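Side-chain contacts in Alpha/beta hydrolase fold protein (Ochrobactrum, PDB 4G9E), which acts as an N-acyl homoserine lactonase of the alpha/beta-hydrolase fold, probably hydrolysing the ester bond of the lactone ring in bacterial quorum-sensing signals: residues A[127-131]-A[132-136]; A[171-174]-A[175-178]; A[220-224]-A[225-229]; A[233-237]-A[238-242]. All blocks are in the same frame, centred on the assembly; numbering follows the deposited sequence.

Interaction 1: A[127-131]-A[132-136]; sequences PPVAR and EEVGQ
A130 and E133 grip each other through two hydrogen bonds that run in opposite senses. The backbone N of A130 donates to OE1 of E133 over 2.9 Å with an N-H...O angle of 164°, and E133 N returns a bond to A130 O, also 2.9 Å long. Together they close a 3-10 turn that leads into helix 134-137, with E133 at the N-cap position. The carboxylate is met from above its plane, 41° out of it, and water 1 donates to the same OE1 and to P128 O. CG of E133 stands beside its own backbone N (chi1 -65°) and the chain beyond is extended, which carries OE1 back to A130. V129 and E133 slide closely past each other, V129 CB 3.9 Å from E133 CB. V129 CG2 meets V134 CG2 more loosely, at 4.2 Å. F192 of helix 182-194 and F226 of helix 224-227 cover V129 from outside.

The other side is looser and wetter. R131 and E132 cross at about a right angle, and R131 NE stays 4.9 Å from E132 OE1, with water 2 joining these two atoms. R131 NH1 bonds instead to S194 O.

E133 OE1 is thus held by a backbone N-H and a water, while its OE2 and that of E132 both salt-bridge R201; such an arrangement would be expected to favour the ionised carboxylates.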
loop_
_atom_site.group_PDB
_atom_site.type_symbol
_atom_site.label_atom_id
_atom_site.label_comp_id
_atom_site.label_asym_id
_atom_site.label_seq_id
_atom_site.Cartn_x
_atom_site.Cartn_y
_atom_site.Cartn_z
ATOM N N PRO A 127 -6.016 6.290 5.767
ATOM C CA PRO A 127 -7.113 7.259 5.786
ATOM C C PRO A 127 -6.881 8.299 4.687
ATOM O O PRO A 127 -5.866 8.996 4.716
ATOM C CB PRO A 127 -6.965 7.909 7.163
ATOM C CG PRO A 127 -5.488 7.861 7.442
ATOM C CD PRO A 127 -4.909 6.697 6.651
ATOM N N PRO A 128 -7.790 8.396 3.706
ATOM C CA PRO A 128 -7.621 9.466 2.719
ATOM C C PRO A 128 -7.803 10.797 3.438
ATOM O O PRO A 128 -8.846 11.028 4.048
ATOM C CB PRO A 128 -8.755 9.199 1.720
ATOM C CG PRO A 128 -9.066 7.731 1.883
ATOM C CD PRO A 128 -8.916 7.510 3.369
ATOM N N VAL A 129 -6.771 11.633 3.421
ATOM C CA VAL A 129 -6.789 12.899 4.140
ATOM C C VAL A 129 -6.224 14.000 3.274
ATOM O O VAL A 129 -5.284 13.777 2.524
ATOM C CB VAL A 129 -5.946 12.846 5.448
ATOM C CG1 VAL A 129 -6.664 12.063 6.525
ATOM C CG2 VAL A 129 -4.553 12.278 5.190
ATOM N N ALA A 130 -6.818 15.183 3.375
ATOM C CA ALA A 130 -6.181 16.394 2.892
ATOM C C ALA A 130 -5.058 16.710 3.874
ATOM O O ALA A 130 -5.057 16.213 5.002
ATOM C CB ALA A 130 -7.180 17.528 2.846
ATOM N N ARG A 131 -4.109 17.545 3.467
ATOM C CA ARG A 131 -2.950 17.774 4.317
ATOM C C ARG A 131 -3.334 18.278 5.712
ATOM O O ARG A 131 -2.686 17.928 6.697
ATOM C CB ARG A 131 -1.952 18.721 3.651
ATOM C CG ARG A 131 -2.426 20.153 3.536
ATOM C CD ARG A 131 -1.383 21.026 2.883
ATOM N NE ARG A 131 -1.669 22.425 3.133
ATOM C CZ ARG A 131 -0.831 23.414 2.857
ATOM N NH1 ARG A 131 0.341 23.150 2.305
ATOM N NH2 ARG A 131 -1.170 24.662 3.134
ATOM N N GLU A 132 -4.389 19.082 5.806
ATOM C CA GLU A 132 -4.777 19.639 7.101
ATOM C C GLU A 132 -5.498 18.633 8.010
ATOM O O GLU A 132 -5.776 18.927 9.172
ATOM C CB GLU A 132 -5.619 20.908 6.935
ATOM C CG GLU A 132 -7.029 20.703 6.418
ATOM C CD GLU A 132 -7.123 20.562 4.905
ATOM O OE1 GLU A 132 -6.079 20.596 4.206
ATOM O OE2 GLU A 132 -8.266 20.415 4.416
ATOM N N GLU A 133 -5.776 17.444 7.481
ATOM C CA GLU A 133 -6.542 16.426 8.192
ATOM C C GLU A 133 -5.678 15.301 8.731
ATOM O O GLU A 133 -6.198 14.324 9.254
ATOM C CB GLU A 133 -7.603 15.831 7.266
ATOM C CG GLU A 133 -8.657 16.825 6.845
ATOM C CD GLU A 133 -9.579 16.294 5.769
ATOM O OE1 GLU A 133 -9.203 15.345 5.044
ATOM O OE2 GLU A 133 -10.689 16.848 5.637
ATOM N N VAL A 134 -4.364 15.420 8.603
ATOM C CA VAL A 134 -3.483 14.338 9.027
ATOM C C VAL A 134 -3.691 13.974 10.504
ATOM O O VAL A 134 -3.766 12.793 10.857
ATOM C CB VAL A 134 -2.002 14.660 8.719
ATOM C CG1 VAL A 134 -1.087 13.611 9.317
ATOM C CG2 VAL A 134 -1.791 14.758 7.205
ATOM N N GLY A 135 -3.827 14.986 11.355
ATOM C CA GLY A 135 -4.068 14.753 12.766
ATOM C C GLY A 135 -5.393 14.068 13.052
ATOM O O GLY A 135 -5.519 13.336 14.030
ATOM N N GLN A 136 -6.390 14.321 12.213
ATOM C CA GLN A 136 -7.701 13.691 12.360
ATOM C C GLN A 136 -7.730 12.238 11.894
ATOM O O GLN A 136 -8.395 11.402 12.492
ATOM C CB GLN A 136 -8.762 14.483 11.600
ATOM C CG GLN A 136 -8.991 15.873 12.147
ATOM C CD GLN A 136 -9.739 16.753 11.173
ATOM O OE1 GLN A 136 -10.838 16.417 10.734
ATOM N NE2 GLN A 136 -9.143 17.888 10.821
HETATM O O HOH W 1 -10.666 13.129 4.190
HETATM O O HOH W 2 -4.600 22.782 3.769
#

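Interaction 2: A[171-174]-A[175-178]; sequences ASLL and DIVA
L173 and I176 meet on one flank of helix 171-179 through the ends of their side chains, CD2 of L173 lying 4.3 Å from CD1 of I176. The other first-shell contacts set side-chain carbons against carbonyl oxygens one turn back. I176 CG1 comes within 3.4 Å of S172 O, because CG1 lies anti to the carbonyl carbon (chi1 -65°) and therefore reaches toward the preceding turn. V177 does the same with its CG2, 3.5 Å from L173 O. A178 CB sits still nearer to its partner, 3.1 Å from L174 O.

These positions follow from the alpha-helical ladder behind them. I176 N bonds to S172 O and V177 N to L173 O, each at 3.1 Å, and A178 N to L174 O at 2.9 Å; the V177 bond is nearly straight, with an N-H...O angle of 168°. Its donor is tilted 24° from the carbonyl plane. The bond from D175 N to A171 O is weak, as is that between S172 OG and E170 OE1.

Farther out, L173, L174 and V177 rest on helix 154-165, touching C165, E158, V157 and A161 among them, while L173 also meets I39 and I176 meets S36. Both helices belong to the segment inserted between strands 120-124 and 211-216, where alpha/beta hydrolases commonly carry a cap.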
loop_
_atom_site.group_PDB
_atom_site.type_symbol
_atom_site.label_atom_id
_atom_site.label_comp_id
_atom_site.label_asym_id
_atom_site.label_seq_id
_atom_site.Cartn_x
_atom_site.Cartn_y
_atom_site.Cartn_z
ATOM N N ALA A 171 11.979 -12.128 13.018
ATOM C CA ALA A 171 13.212 -11.368 12.882
ATOM C C ALA A 171 13.409 -10.770 11.498
ATOM O O ALA A 171 13.986 -9.698 11.373
ATOM C CB ALA A 171 14.409 -12.230 13.262
ATOM N N SER A 172 12.928 -11.451 10.463
ATOM C CA SER A 172 13.097 -10.957 9.098
ATOM C C SER A 172 12.471 -9.576 8.913
ATOM O O SER A 172 12.892 -8.806 8.048
ATOM C CB SER A 172 12.506 -11.942 8.088
ATOM O OG SER A 172 11.111 -12.090 8.276
ATOM N N LEU A 173 11.465 -9.269 9.724
ATOM C CA LEU A 173 10.805 -7.971 9.653
ATOM C C LEU A 173 11.727 -6.845 10.106
ATOM O O LEU A 173 11.669 -5.735 9.567
ATOM C CB LEU A 173 9.520 -7.973 10.478
ATOM C CG LEU A 173 8.478 -9.020 10.084
ATOM C CD1 LEU A 173 7.288 -8.902 11.008
ATOM C CD2 LEU A 173 8.058 -8.852 8.635
ATOM N N LEU A 174 12.576 -7.124 11.093
ATOM C CA LEU A 174 13.573 -6.150 11.520
ATOM C C LEU A 174 14.526 -5.837 10.378
ATOM O O LEU A 174 14.922 -4.690 10.195
ATOM C CB LEU A 174 14.371 -6.673 12.711
ATOM C CG LEU A 174 13.587 -7.036 13.972
ATOM C CD1 LEU A 174 14.503 -7.704 14.983
ATOM C CD2 LEU A 174 12.909 -5.811 14.575
ATOM N N ASP A 175 14.904 -6.860 9.618
ATOM C CA ASP A 175 15.819 -6.681 8.496
ATOM C C ASP A 175 15.213 -5.768 7.439
ATOM O O ASP A 175 15.890 -4.895 6.893
ATOM C CB ASP A 175 16.171 -8.027 7.865
ATOM C CG ASP A 175 16.853 -8.970 8.834
ATOM O OD1 ASP A 175 17.511 -8.491 9.782
ATOM O OD2 ASP A 175 16.732 -10.196 8.639
ATOM N N ILE A 176 13.936 -5.979 7.147
ATOM C CA ILE A 176 13.244 -5.160 6.162
ATOM C C ILE A 176 13.232 -3.693 6.593
ATOM O O ILE A 176 13.622 -2.807 5.830
ATOM C CB ILE A 176 11.806 -5.667 5.922
ATOM C CG1 ILE A 176 11.836 -7.060 5.288
ATOM C CG2 ILE A 176 11.053 -4.702 5.032
ATOM C CD1 ILE A 176 10.485 -7.761 5.243
ATOM N N VAL A 177 12.811 -3.434 7.827
ATOM C CA VAL A 177 12.688 -2.063 8.318
ATOM C C VAL A 177 14.045 -1.382 8.475
ATOM O O VAL A 177 14.194 -0.196 8.170
ATOM C CB VAL A 177 11.896 -2.012 9.645
ATOM C CG1 VAL A 177 11.939 -0.623 10.271
ATOM C CG2 VAL A 177 10.461 -2.456 9.407
ATOM N N ALA A 178 15.036 -2.135 8.936
ATOM C CA ALA A 178 16.375 -1.595 9.124
ATOM C C ALA A 178 17.012 -1.176 7.804
ATOM O O ALA A 178 17.790 -0.225 7.766
ATOM C CB ALA A 178 17.251 -2.610 9.838
#

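Interaction 3: A[220-224]-A[225-229]; sequences PFVEL and DFVSK. With C4L (N-butanoyl-L-homoserine), chain C.
The apolar contacts start with V222 and V227, whose side chains cross at about a right angle with CG1 of V222 only 3.5 Å from CG2 of V227, tighter than usual for two carbons. With CG1 of V227 anti to the backbone N (chi1 167°), its CG2 falls beside the N, anti to the carbonyl carbon, and turns back toward V222. E223 CB and F226 CB make a wider pair at 3.9 Å.

Backbone hydrogen bonds form the short helix 224-227, with E223 at the N-cap position. V227 N donates to E223 O at 3.1 Å, within the carbonyl plane and with an N-H...O angle of 167°, and S228 N donates to L224 O at 2.9 Å. S228 OG also donates to D225 O, 2.8 Å away, from above the carbonyl plane.

This stretch follows strand 211-216 of the alpha/beta-hydrolase sheet, the place where the acidic member of the catalytic triad commonly lies. Consistent with that, E219, a probable triad member with S102 and H248, accepts hydrogen bonds at OE2 from F221 N and V222 N.

Among charged and water-mediated contacts, E223 OE1 salt-bridges K139; water 3 donates to the same OE1 and accepts from D225 N over 2.9 Å.

The aromatic contact belongs to F221, which lines the pocket. One face of its ring carries hydroxyl O3 of N-butanoyl-L-homoserine, 3.6 Å above the plane and offset toward the rim; the ring also meets H248 edge-to-face.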
loop_
_atom_site.group_PDB
_atom_site.type_symbol
_atom_site.label_atom_id
_atom_site.label_comp_id
_atom_site.label_asym_id
_atom_site.label_seq_id
_atom_site.Cartn_x
_atom_site.Cartn_y
_atom_site.Cartn_z
ATOM N N PRO A 220 -3.733 0.537 15.152
ATOM C CA PRO A 220 -3.028 1.450 16.063
ATOM C C PRO A 220 -2.674 2.795 15.430
ATOM O O PRO A 220 -2.294 3.712 16.163
ATOM C CB PRO A 220 -1.745 0.684 16.382
ATOM C CG PRO A 220 -1.488 -0.121 15.152
ATOM C CD PRO A 220 -2.841 -0.508 14.614
ATOM N N PHE A 221 -2.781 2.905 14.108
ATOM C CA PHE A 221 -2.369 4.117 13.401
ATOM C C PHE A 221 -3.536 4.904 12.828
ATOM O O PHE A 221 -3.483 6.127 12.749
ATOM C CB PHE A 221 -1.414 3.780 12.252
ATOM C CG PHE A 221 -0.107 3.204 12.692
ATOM C CD1 PHE A 221 0.850 4.001 13.294
ATOM C CD2 PHE A 221 0.180 1.874 12.482
ATOM C CE1 PHE A 221 2.063 3.468 13.698
ATOM C CE2 PHE A 221 1.387 1.338 12.886
ATOM C CZ PHE A 221 2.329 2.132 13.494
ATOM N N VAL A 222 -4.577 4.200 12.402
ATOM C CA VAL A 222 -5.662 4.825 11.657
ATOM C C VAL A 222 -6.920 4.988 12.493
ATOM O O VAL A 222 -7.335 4.065 13.185
ATOM C CB VAL A 222 -6.002 4.010 10.402
ATOM C CG1 VAL A 222 -7.120 4.673 9.618
ATOM C CG2 VAL A 222 -4.763 3.854 9.533
ATOM N N GLU A 223 -7.519 6.173 12.431
ATOM C CA GLU A 223 -8.794 6.422 13.096
ATOM C C GLU A 223 -9.941 5.847 12.277
ATOM O O GLU A 223 -10.339 6.430 11.268
ATOM C CB GLU A 223 -9.006 7.920 13.298
ATOM C CG GLU A 223 -8.014 8.545 14.242
ATOM C CD GLU A 223 -8.319 8.278 15.706
ATOM O OE1 GLU A 223 -9.080 7.337 16.034
ATOM O OE2 GLU A 223 -7.783 9.031 16.537
ATOM N N LEU A 224 -10.477 4.709 12.704
ATOM C CA LEU A 224 -11.527 4.052 11.937
ATOM C C LEU A 224 -12.804 4.887 11.870
ATOM O O LEU A 224 -13.545 4.807 10.888
ATOM C CB LEU A 224 -11.817 2.658 12.495
ATOM C CG LEU A 224 -10.621 1.709 12.449
ATOM C CD1 LEU A 224 -11.019 0.344 12.974
ATOM C CD2 LEU A 224 -10.073 1.603 11.033
ATOM N N ASP A 225 -13.071 5.675 12.907
ATOM C CA ASP A 225 -14.218 6.580 12.912
ATOM C C ASP A 225 -14.098 7.597 11.784
ATOM O O ASP A 225 -15.077 7.925 11.115
ATOM C CB ASP A 225 -14.320 7.336 14.241
ATOM C CG ASP A 225 -14.752 6.454 15.388
ATOM O OD1 ASP A 225 -15.164 5.307 15.130
ATOM O OD2 ASP A 225 -14.697 6.919 16.546
ATOM N N PHE A 226 -12.889 8.114 11.596
ATOM C CA PHE A 226 -12.640 9.084 10.543
ATOM C C PHE A 226 -12.832 8.425 9.182
ATOM O O PHE A 226 -13.510 8.958 8.304
ATOM C CB PHE A 226 -11.223 9.642 10.661
ATOM C CG PHE A 226 -10.891 10.660 9.614
ATOM C CD1 PHE A 226 -10.350 10.275 8.403
ATOM C CD2 PHE A 226 -11.117 12.004 9.844
ATOM C CE1 PHE A 226 -10.043 11.206 7.439
ATOM C CE2 PHE A 226 -10.807 12.943 8.880
ATOM C CZ PHE A 226 -10.276 12.540 7.675
ATOM N N VAL A 227 -12.231 7.253 9.013
ATOM C CA VAL A 227 -12.316 6.527 7.754
ATOM C C VAL A 227 -13.770 6.240 7.369
ATOM O O VAL A 227 -14.145 6.346 6.201
ATOM C CB VAL A 227 -11.503 5.221 7.833
ATOM C CG1 VAL A 227 -11.827 4.304 6.666
ATOM C CG2 VAL A 227 -10.019 5.543 7.882
ATOM N N SER A 228 -14.591 5.893 8.357
ATOM C CA SER A 228 -15.990 5.559 8.094
ATOM C C SER A 228 -16.815 6.777 7.681
ATOM O O SER A 228 -17.971 6.641 7.285
ATOM C CB SER A 228 -16.626 4.886 9.314
ATOM O OG SER A 228 -16.844 5.826 10.346
ATOM N N LYS A 229 -16.218 7.963 7.774
ATOM C CA LYS A 229 -16.914 9.194 7.417
ATOM C C LYS A 229 -16.388 9.819 6.123
ATOM O O LYS A 229 -16.936 10.806 5.632
ATOM C CB LYS A 229 -16.833 10.204 8.563
ATOM C CG LYS A 229 -17.611 9.787 9.801
ATOM C CD LYS A 229 -17.417 10.776 10.945
ATOM C CE LYS A 229 -18.188 10.351 12.186
ATOM N NZ LYS A 229 -19.656 10.316 11.944
HETATM O O1 C4L C . 2.524 1.666 7.606
HETATM C C4 C4L C . 2.647 2.736 6.962
HETATM O O2 C4L C . 2.880 2.776 5.733
HETATM C C3 C4L C . 2.538 4.053 7.694
HETATM C C2 C4L C . 1.690 3.919 8.965
HETATM C C1 C4L C . 1.947 5.047 9.951
HETATM O O3 C4L C . 3.243 4.891 10.550
HETATM N N1 C4L C . 1.941 5.105 6.863
HETATM C C5 C4L C . 2.663 6.093 6.327
HETATM O O4 C4L C . 3.870 6.214 6.495
HETATM C C6 C4L C . 1.915 7.106 5.491
HETATM C C7 C4L C . 2.323 8.512 5.919
HETATM C C8 C4L C . 1.911 8.831 7.351
HETATM O O HOH W 3 -11.578 6.243 15.342
#

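Interaction 4: A[233-237]-A[238-242]; sequences GNLWE and GKTHV
W236 and H241 set two flat groups against each other obliquely, with the six-membered ring and the imidazole 5.3 Å apart between centroids and their planes at 67°. The nearest approach is W236 CZ3 to H241 NE2, 3.6 Å. Over one face of the indole, above its centre, lies E237 CG; the imidazole carries K239 O over one face, offset toward the rim. With CG of W236 anti to the backbone N (chi1 178°), the indole swings out to helix 255-270, where NE1 bonds to D268 OD2 and F265 meets the ring edge-to-face. E237 and H241 cross at about a right angle, the carboxylate and ring planes 76° apart, and E237 OE2 salt-bridges R264 of the same helix. H241 was modelled in two conformers, so details of its ring contacts apply to one of them.

Across the turn L235 packs mainly on backbone. Its CD2 lies 3.5 Å from K239 N and 4.3 Å from T240 CG2. The chain reverses between them: G238 N donates to L235 O at 2.9 Å, coming from above the carbonyl plane, and water 4 donates to W236 O and to K239 O, 2.8 Å each.

With E237 at positive phi behind an extended W236, L235 to G238 form a type II beta-turn. It leads into strand 241-243, which lies parallel to strand 211-216 at the outermost edge of the alpha/beta-hydrolase sheet.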
loop_
_atom_site.group_PDB
_atom_site.type_symbol
_atom_site.label_atom_id
_atom_site.label_comp_id
_atom_site.label_asym_id
_atom_site.label_seq_id
_atom_site.Cartn_x
_atom_site.Cartn_y
_atom_site.Cartn_z
ATOM N N GLY A 233 -16.319 8.268 -4.086
ATOM C CA GLY A 233 -17.166 8.295 -5.267
ATOM C C GLY A 233 -17.913 6.989 -5.492
ATOM O O GLY A 233 -19.065 6.991 -5.907
ATOM N N ASN A 234 -17.251 5.874 -5.211
ATOM C CA ASN A 234 -17.786 4.551 -5.497
ATOM C C ASN A 234 -17.221 3.558 -4.492
ATOM O O ASN A 234 -16.292 2.805 -4.793
ATOM C CB ASN A 234 -17.405 4.162 -6.921
ATOM C CG ASN A 234 -17.979 2.832 -7.345
ATOM O OD1 ASN A 234 -18.811 2.240 -6.654
ATOM N ND2 ASN A 234 -17.534 2.350 -8.499
ATOM N N LEU A 235 -17.772 3.589 -3.281
ATOM C CA LEU A 235 -17.287 2.763 -2.185
ATOM C C LEU A 235 -17.785 1.330 -2.351
ATOM O O LEU A 235 -18.993 1.070 -2.375
ATOM C CB LEU A 235 -17.762 3.326 -0.850
ATOM C CG LEU A 235 -17.297 2.602 0.409
ATOM C CD1 LEU A 235 -15.779 2.550 0.484
ATOM C CD2 LEU A 235 -17.885 3.276 1.641
ATOM N N TRP A 236 -16.847 0.399 -2.473
ATOM C CA TRP A 236 -17.184 -1.000 -2.714
ATOM C C TRP A 236 -18.024 -1.573 -1.581
ATOM O O TRP A 236 -17.635 -1.514 -0.410
ATOM C CB TRP A 236 -15.900 -1.797 -2.895
ATOM C CG TRP A 236 -16.095 -3.262 -3.108
ATOM C CD1 TRP A 236 -16.630 -3.878 -4.205
ATOM C CD2 TRP A 236 -15.716 -4.307 -2.205
ATOM N NE1 TRP A 236 -16.615 -5.246 -4.030
ATOM C CE2 TRP A 236 -16.057 -5.533 -2.811
ATOM C CE3 TRP A 236 -15.125 -4.323 -0.939
ATOM C CZ2 TRP A 236 -15.818 -6.760 -2.196
ATOM C CZ3 TRP A 236 -14.890 -5.538 -0.333
ATOM C CH2 TRP A 236 -15.236 -6.739 -0.962
ATOM N N GLU A 237 -19.178 -2.120 -1.952
ATOM C CA GLU A 237 -20.154 -2.686 -1.012
ATOM C C GLU A 237 -20.753 -1.647 -0.058
ATOM O O GLU A 237 -21.425 -1.990 0.912
ATOM C CB GLU A 237 -19.604 -3.925 -0.289
ATOM C CG GLU A 237 -19.378 -5.082 -1.250
ATOM C CD GLU A 237 -19.008 -6.391 -0.577
ATOM O OE1 GLU A 237 -18.644 -6.388 0.621
ATOM O OE2 GLU A 237 -19.079 -7.431 -1.268
ATOM N N GLY A 238 -20.521 -0.373 -0.361
ATOM C CA GLY A 238 -21.222 0.718 0.291
ATOM C C GLY A 238 -20.829 1.006 1.721
ATOM O O GLY A 238 -21.507 1.759 2.413
ATOM N N LYS A 239 -19.774 0.379 2.183
ATOM C CA LYS A 239 -19.298 0.623 3.536
ATOM C C LYS A 239 -17.802 0.356 3.652
ATOM O O LYS A 239 -17.237 -0.276 2.804
ATOM C CB LYS A 239 -20.072 -0.210 4.570
ATOM C CG LYS A 239 -19.748 -1.664 4.463
ATOM C CD LYS A 239 -20.605 -2.453 5.486
ATOM C CE LYS A 239 -20.260 -2.029 6.931
ATOM N NZ LYS A 239 -21.363 -1.714 7.948
ATOM N N THR A 240 -17.195 0.883 4.722
ATOM C CA THR A 240 -15.842 0.500 5.074
ATOM C C THR A 240 -15.925 -0.785 5.901
ATOM O O THR A 240 -16.868 -0.976 6.668
ATOM C CB THR A 240 -15.083 1.639 5.797
ATOM O OG1 THR A 240 -15.719 1.945 7.043
ATOM C CG2 THR A 240 -15.067 2.887 4.930
ATOM N N HIS A 241 -14.956 -1.672 5.706
ATOM C CA HIS A 241 -14.959 -3.003 6.308
ATOM C C HIS A 241 -13.951 -3.084 7.442
ATOM O O HIS A 241 -12.859 -2.507 7.349
ATOM C CB HIS A 241 -14.603 -4.059 5.258
ATOM C CG HIS A 241 -15.664 -4.279 4.226
ATOM N ND1 HIS A 241 -16.913 -4.772 4.534
ATOM C CD2 HIS A 241 -15.652 -4.103 2.883
ATOM C CE1 HIS A 241 -17.630 -4.875 3.430
ATOM N NE2 HIS A 241 -16.887 -4.477 2.414
ATOM N N VAL A 242 -14.307 -3.813 8.496
ATOM C CA VAL A 242 -13.463 -3.933 9.668
ATOM C C VAL A 242 -13.339 -5.403 10.060
ATOM O O VAL A 242 -14.338 -6.117 10.173
ATOM C CB VAL A 242 -14.038 -3.101 10.839
ATOM C CG1 VAL A 242 -13.220 -3.299 12.098
ATOM C CG2 VAL A 242 -14.095 -1.623 10.457
HETATM O O HOH W 4 -15.226 -0.956 0.961
#

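In the fold
Interaction 3 links the set to the pocket: F221 touches the bound N-butanoyl-L-homoserine directly, whereas the side chain of V134 in interaction 1 is about 6 Å from it and that of V177 in interaction 2 about 9 Å. Interactions 1 and 3 have centres about 11 Å apart and pack together, with V129 CG1 3.6 Å from F226 CE1. Interaction 4 adjoins interaction 3 on the same side of the chain's centre, where S228 CA meets T240 OG1 at 3.8 Å. Interaction 2 stands apart: its centre is about 27 Å from that of interaction 3 and about 33 Å from that of interaction 4, and interactions 2 and 4 lie on opposite sides of the chain's centre.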